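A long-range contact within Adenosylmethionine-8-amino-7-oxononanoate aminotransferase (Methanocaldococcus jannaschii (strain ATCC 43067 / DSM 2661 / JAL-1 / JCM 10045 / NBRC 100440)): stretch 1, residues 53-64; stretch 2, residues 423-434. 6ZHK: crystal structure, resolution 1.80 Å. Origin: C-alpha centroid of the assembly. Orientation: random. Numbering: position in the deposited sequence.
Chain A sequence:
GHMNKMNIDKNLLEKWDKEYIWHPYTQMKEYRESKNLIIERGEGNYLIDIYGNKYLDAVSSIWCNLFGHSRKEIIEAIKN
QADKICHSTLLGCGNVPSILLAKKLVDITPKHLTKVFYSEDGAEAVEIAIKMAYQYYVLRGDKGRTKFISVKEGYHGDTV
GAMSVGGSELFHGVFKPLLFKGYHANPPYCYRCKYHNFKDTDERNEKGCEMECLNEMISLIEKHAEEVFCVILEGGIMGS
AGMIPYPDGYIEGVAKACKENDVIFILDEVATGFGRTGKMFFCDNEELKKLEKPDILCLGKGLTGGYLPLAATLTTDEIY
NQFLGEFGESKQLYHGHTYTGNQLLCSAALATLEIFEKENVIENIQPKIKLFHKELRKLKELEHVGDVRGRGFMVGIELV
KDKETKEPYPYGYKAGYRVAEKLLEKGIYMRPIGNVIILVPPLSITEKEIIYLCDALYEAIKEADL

Stretch 1 (53-64) NKYLDAVSSIWC
Stretch 2 423-434: LLEKGIYMRPIG

Two segments, whose touching residues are at least 367 apart in sequence, meet as short parallel strands, Lys54 to Asp57 and Ile428 to Tyr429. Three backbone hydrogen bonds join them. Leu56 N donates to Gly427 O at 2.8 Å, with an N-H...O angle of 166°. Tyr429 N donates to Leu56 O at 2.9 Å and 171°. Ala58 N donates to Tyr429 O at 3.1 Å and a more bent 140°. Leu56 thus uses both its N and its O across the pair. The CA of Tyr55 adds a CA-H...O contact to Gly427 O at 3.3 Å.

The register pairs Leu56 with Ile428, CA to CA 4.6 Å, and Asp57 with Tyr429, CA to CA 5.4 Å. Phi/psi are -132/124 at Tyr55, -62/131 at Leu56, -131/135 at Ile428 and -104/120 at Tyr429. Before its strand, the second stretch leaves a helix. Ile428 N bonds back to Leu423 O at 3.0 Å, and Gly427 N to Leu424 O at 3.0 Å. Gly427 has phi/psi of 79/29, and positive phi favours glycine.

After its strand, the first stretch enters a type I turn from Asp57 to Ser60. Asp57 (chi1 t) braces what follows: Ser61 N donates to Asp57 OD1 at 2.7 Å, and Ser61 OG donates to Asp57 OD2 at 2.6 Å. Residues 60 to 63 all have positive phi, from 53° to 79°. Trp63 N donates to Val59 O at 2.8 Å.

One water extends the polar link beyond the strands. It accepts from Trp63 NE1 at 2.8 Å and donates to Arg431 O at 3.0 Å. Arg431 N, buried by the contact, has no partner in the model.

The contact buries 620 Å², both sides summed. Leu56 (t, p) and Ile428 (m, t) share one sheet face, with Leu56 CB 4.2 Å from Ile428 CG1. Ala58 points toward the second stretch, its CB 3.7 Å from Ile428 CG2. These aliphatic groups suit a buried site.

Asp57 and Tyr429 (chi1 t, chi2 54°) lie on the other face. Asp57 OD1 sits at the edge of the tyrosine ring, 4.0 Å from Tyr429 CD2. Val59 (m) points toward the second stretch. Val59 CG2 is 3.6 Å from Tyr429 CE2, and Val59 CG1 is 4.1 Å from Met430 CA and 3.6 Å from Arg431 N. The branched side chain therefore spans three consecutive residues. Ile62 CD1 reaches Arg431 CD at 3.7 Å and Tyr429 OH at 4.0 Å, so it meets the aliphatic part of the arginine.

At one end, Tyr55 (m, chi2 -84°) meets Leu424 (t, p). Tyr55 CD1 is 3.6 Å from Leu424 CD1, and Leu424 O lies at the ring edge, 3.4 Å from Tyr55 CE1. At the other end, Ile433 (m, t) points toward the first stretch and touches the Trp63 ring edge, Ile433 CD1 to Trp63 CZ2 3.9 Å.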

# COMPACT_ATOMS: atom_id res chain seq x y z
N ASN A 53 -1.21 27.22 -16.24
CA ASN A 53 -2.25 26.74 -17.14
C ASN A 53 -3.21 25.78 -16.41
O ASN A 53 -2.80 24.98 -15.58
CB ASN A 53 -1.58 26.03 -18.31
CG ASN A 53 -0.77 26.99 -19.14
OD1 ASN A 53 -1.23 28.10 -19.41
ND2 ASN A 53 0.46 26.64 -19.44
N LYS A 54 -4.50 25.80 -16.77
CA LYS A 54 -5.51 25.00 -16.12
C LYS A 54 -6.02 23.91 -17.08
O LYS A 54 -6.18 24.13 -18.31
CB LYS A 54 -6.71 25.88 -15.74
CG LYS A 54 -6.45 27.02 -14.75
CD LYS A 54 -7.73 27.86 -14.49
CE LYS A 54 -7.64 28.95 -13.43
NZ LYS A 54 -6.46 29.82 -13.67
N TYR A 55 -6.23 22.70 -16.51
CA TYR A 55 -6.67 21.53 -17.24
C TYR A 55 -7.81 20.86 -16.51
O TYR A 55 -7.68 20.58 -15.32
CB TYR A 55 -5.48 20.59 -17.42
CG TYR A 55 -4.36 21.25 -18.17
CD1 TYR A 55 -4.36 21.26 -19.56
CD2 TYR A 55 -3.31 21.85 -17.50
CE1 TYR A 55 -3.36 21.91 -20.28
CE2 TYR A 55 -2.28 22.46 -18.21
CZ TYR A 55 -2.30 22.47 -19.60
OH TYR A 55 -1.31 23.09 -20.32
N LEU A 56 -8.95 20.68 -17.18
CA LEU A 56 -10.05 19.96 -16.57
C LEU A 56 -9.59 18.53 -16.27
O LEU A 56 -9.13 17.83 -17.16
CB LEU A 56 -11.21 19.95 -17.57
CG LEU A 56 -12.51 19.28 -17.12
CD1 LEU A 56 -13.12 20.02 -15.93
CD2 LEU A 56 -13.50 19.34 -18.27
N ASP A 57 -9.84 18.06 -15.05
CA ASP A 57 -9.35 16.73 -14.67
C ASP A 57 -10.37 15.66 -15.09
O ASP A 57 -11.16 15.16 -14.29
CB ASP A 57 -9.10 16.72 -13.17
CG ASP A 57 -8.34 15.49 -12.65
OD1 ASP A 57 -8.09 14.54 -13.45
OD2 ASP A 57 -8.05 15.51 -11.46
N ALA A 58 -10.34 15.33 -16.37
CA ALA A 58 -11.41 14.55 -16.99
C ALA A 58 -11.26 13.07 -16.61
O ALA A 58 -12.22 12.34 -16.81
CB ALA A 58 -11.34 14.75 -18.50
N VAL A 59 -10.13 12.69 -15.99
CA VAL A 59 -9.96 11.33 -15.47
C VAL A 59 -9.88 11.29 -13.94
O VAL A 59 -9.47 10.27 -13.33
CB VAL A 59 -8.82 10.56 -16.16
CG1 VAL A 59 -9.14 10.19 -17.62
CG2 VAL A 59 -7.45 11.27 -16.05
N SER A 60 -10.18 12.43 -13.30
CA SER A 60 -10.18 12.50 -11.84
C SER A 60 -8.88 12.02 -11.24
O SER A 60 -8.91 11.35 -10.22
CB SER A 60 -11.34 11.70 -11.30
OG SER A 60 -12.55 12.35 -11.64
N SER A 61 -7.74 12.46 -11.80
CA SER A 61 -6.44 12.08 -11.22
C SER A 61 -6.35 10.55 -11.06
O SER A 61 -5.81 10.04 -10.07
CB SER A 61 -6.06 12.86 -9.96
OG SER A 61 -6.14 14.29 -10.17
N ILE A 62 -6.84 9.85 -12.11
CA ILE A 62 -6.83 8.39 -12.21
C ILE A 62 -7.86 7.81 -11.22
O ILE A 62 -7.59 6.87 -10.42
CB ILE A 62 -5.42 7.75 -12.12
CG1 ILE A 62 -4.29 8.59 -12.73
CG2 ILE A 62 -5.42 6.28 -12.62
CD1 ILE A 62 -4.39 8.76 -14.24
N TRP A 63 -9.08 8.40 -11.31
CA TRP A 63 -10.32 7.73 -10.94
C TRP A 63 -10.46 7.75 -9.41
O TRP A 63 -11.19 6.91 -8.86
CB TRP A 63 -10.41 6.27 -11.47
CG TRP A 63 -9.94 6.00 -12.88
CD1 TRP A 63 -9.64 6.88 -13.87
CD2 TRP A 63 -9.65 4.69 -13.43
NE1 TRP A 63 -9.20 6.22 -15.00
CE2 TRP A 63 -9.17 4.88 -14.75
CE3 TRP A 63 -9.73 3.38 -12.93
CZ2 TRP A 63 -8.80 3.81 -15.56
CZ3 TRP A 63 -9.36 2.32 -13.73
CH2 TRP A 63 -8.95 2.54 -15.05
N CYS A 64 -9.86 8.74 -8.76
CA CYS A 64 -10.03 8.93 -7.32
C CYS A 64 -10.66 10.27 -6.90
O CYS A 64 -11.16 10.39 -5.77
CB CYS A 64 -8.71 8.71 -6.58
SG CYS A 64 -7.46 9.96 -6.97
N LEU A 423 -6.65 17.05 -26.76
CA LEU A 423 -7.46 17.47 -25.63
C LEU A 423 -6.64 18.39 -24.73
O LEU A 423 -7.19 19.31 -24.15
CB LEU A 423 -7.95 16.24 -24.87
CG LEU A 423 -9.15 15.51 -25.47
CD1 LEU A 423 -9.43 14.25 -24.63
CD2 LEU A 423 -10.39 16.41 -25.45
N LEU A 424 -5.33 18.13 -24.59
CA LEU A 424 -4.54 18.96 -23.70
C LEU A 424 -4.48 20.39 -24.23
O LEU A 424 -4.54 21.35 -23.43
CB LEU A 424 -3.13 18.35 -23.53
CG LEU A 424 -2.41 18.76 -22.25
CD1 LEU A 424 -3.08 18.21 -20.99
CD2 LEU A 424 -0.91 18.46 -22.28
N GLU A 425 -4.43 20.55 -25.56
CA GLU A 425 -4.47 21.88 -26.17
C GLU A 425 -5.78 22.61 -25.85
O GLU A 425 -5.84 23.85 -25.89
CB GLU A 425 -4.34 21.80 -27.70
CG GLU A 425 -2.98 21.32 -28.18
CD GLU A 425 -2.98 20.90 -29.64
OE1 GLU A 425 -4.06 20.95 -30.33
OE2 GLU A 425 -1.90 20.55 -30.12
N LYS A 426 -6.87 21.85 -25.63
CA LYS A 426 -8.17 22.42 -25.34
C LYS A 426 -8.38 22.53 -23.82
O LYS A 426 -9.49 22.79 -23.41
CB LYS A 426 -9.29 21.62 -26.01
CG LYS A 426 -9.10 21.40 -27.51
CD LYS A 426 -10.05 20.41 -28.12
CE LYS A 426 -9.76 20.12 -29.57
NZ LYS A 426 -9.77 21.39 -30.32
N GLY A 427 -7.32 22.39 -23.02
CA GLY A 427 -7.46 22.63 -21.58
C GLY A 427 -8.10 21.44 -20.85
O GLY A 427 -8.77 21.65 -19.84
N ILE A 428 -7.90 20.21 -21.36
CA ILE A 428 -8.46 19.01 -20.76
C ILE A 428 -7.36 17.95 -20.61
O ILE A 428 -6.62 17.63 -21.56
CB ILE A 428 -9.61 18.42 -21.61
CG1 ILE A 428 -10.79 19.40 -21.70
CG2 ILE A 428 -9.99 17.01 -21.06
CD1 ILE A 428 -11.80 19.05 -22.81
N TYR A 429 -7.32 17.31 -19.42
CA TYR A 429 -6.37 16.26 -19.14
C TYR A 429 -7.15 14.95 -19.21
O TYR A 429 -8.11 14.75 -18.45
CB TYR A 429 -5.79 16.37 -17.71
CG TYR A 429 -4.96 15.15 -17.36
CD1 TYR A 429 -3.91 14.73 -18.17
CD2 TYR A 429 -5.22 14.45 -16.20
CE1 TYR A 429 -3.15 13.59 -17.86
CE2 TYR A 429 -4.46 13.34 -15.85
CZ TYR A 429 -3.43 12.91 -16.69
OH TYR A 429 -2.81 11.74 -16.32
N MET A 430 -6.73 14.07 -20.13
CA MET A 430 -7.30 12.76 -20.24
C MET A 430 -6.16 11.76 -20.39
O MET A 430 -5.26 12.01 -21.19
CB MET A 430 -8.22 12.74 -21.47
CG MET A 430 -8.97 11.41 -21.69
SD MET A 430 -8.02 10.06 -22.47
CE MET A 430 -7.56 10.68 -24.10
N ARG A 431 -6.18 10.67 -19.58
CA ARG A 431 -5.24 9.56 -19.76
C ARG A 431 -5.96 8.38 -20.40
O ARG A 431 -6.90 7.85 -19.81
CB ARG A 431 -4.59 9.08 -18.45
CG ARG A 431 -3.54 8.01 -18.68
CD ARG A 431 -2.87 7.61 -17.37
NE ARG A 431 -1.97 6.48 -17.49
CZ ARG A 431 -0.67 6.57 -17.79
NH1 ARG A 431 -0.09 7.75 -18.05
NH2 ARG A 431 0.03 5.46 -17.83
N PRO A 432 -5.51 7.88 -21.58
CA PRO A 432 -6.18 6.77 -22.22
C PRO A 432 -5.58 5.44 -21.77
O PRO A 432 -4.55 5.40 -21.09
CB PRO A 432 -5.82 7.08 -23.68
CG PRO A 432 -4.32 7.47 -23.58
CD PRO A 432 -4.33 8.36 -22.33
N ILE A 433 -6.23 4.34 -22.14
CA ILE A 433 -5.58 3.05 -22.05
C ILE A 433 -5.61 2.45 -23.45
O ILE A 433 -6.70 2.19 -23.94
CB ILE A 433 -6.27 2.12 -21.03
CG1 ILE A 433 -6.32 2.80 -19.64
CG2 ILE A 433 -5.54 0.76 -21.01
CD1 ILE A 433 -7.14 2.09 -18.62
N GLY A 434 -4.41 2.30 -24.07
CA GLY A 434 -4.27 1.91 -25.48
C GLY A 434 -5.23 2.67 -26.38
O GLY A 434 -5.20 3.91 -26.40
O HOH W 1 -7.34 6.89 -17.05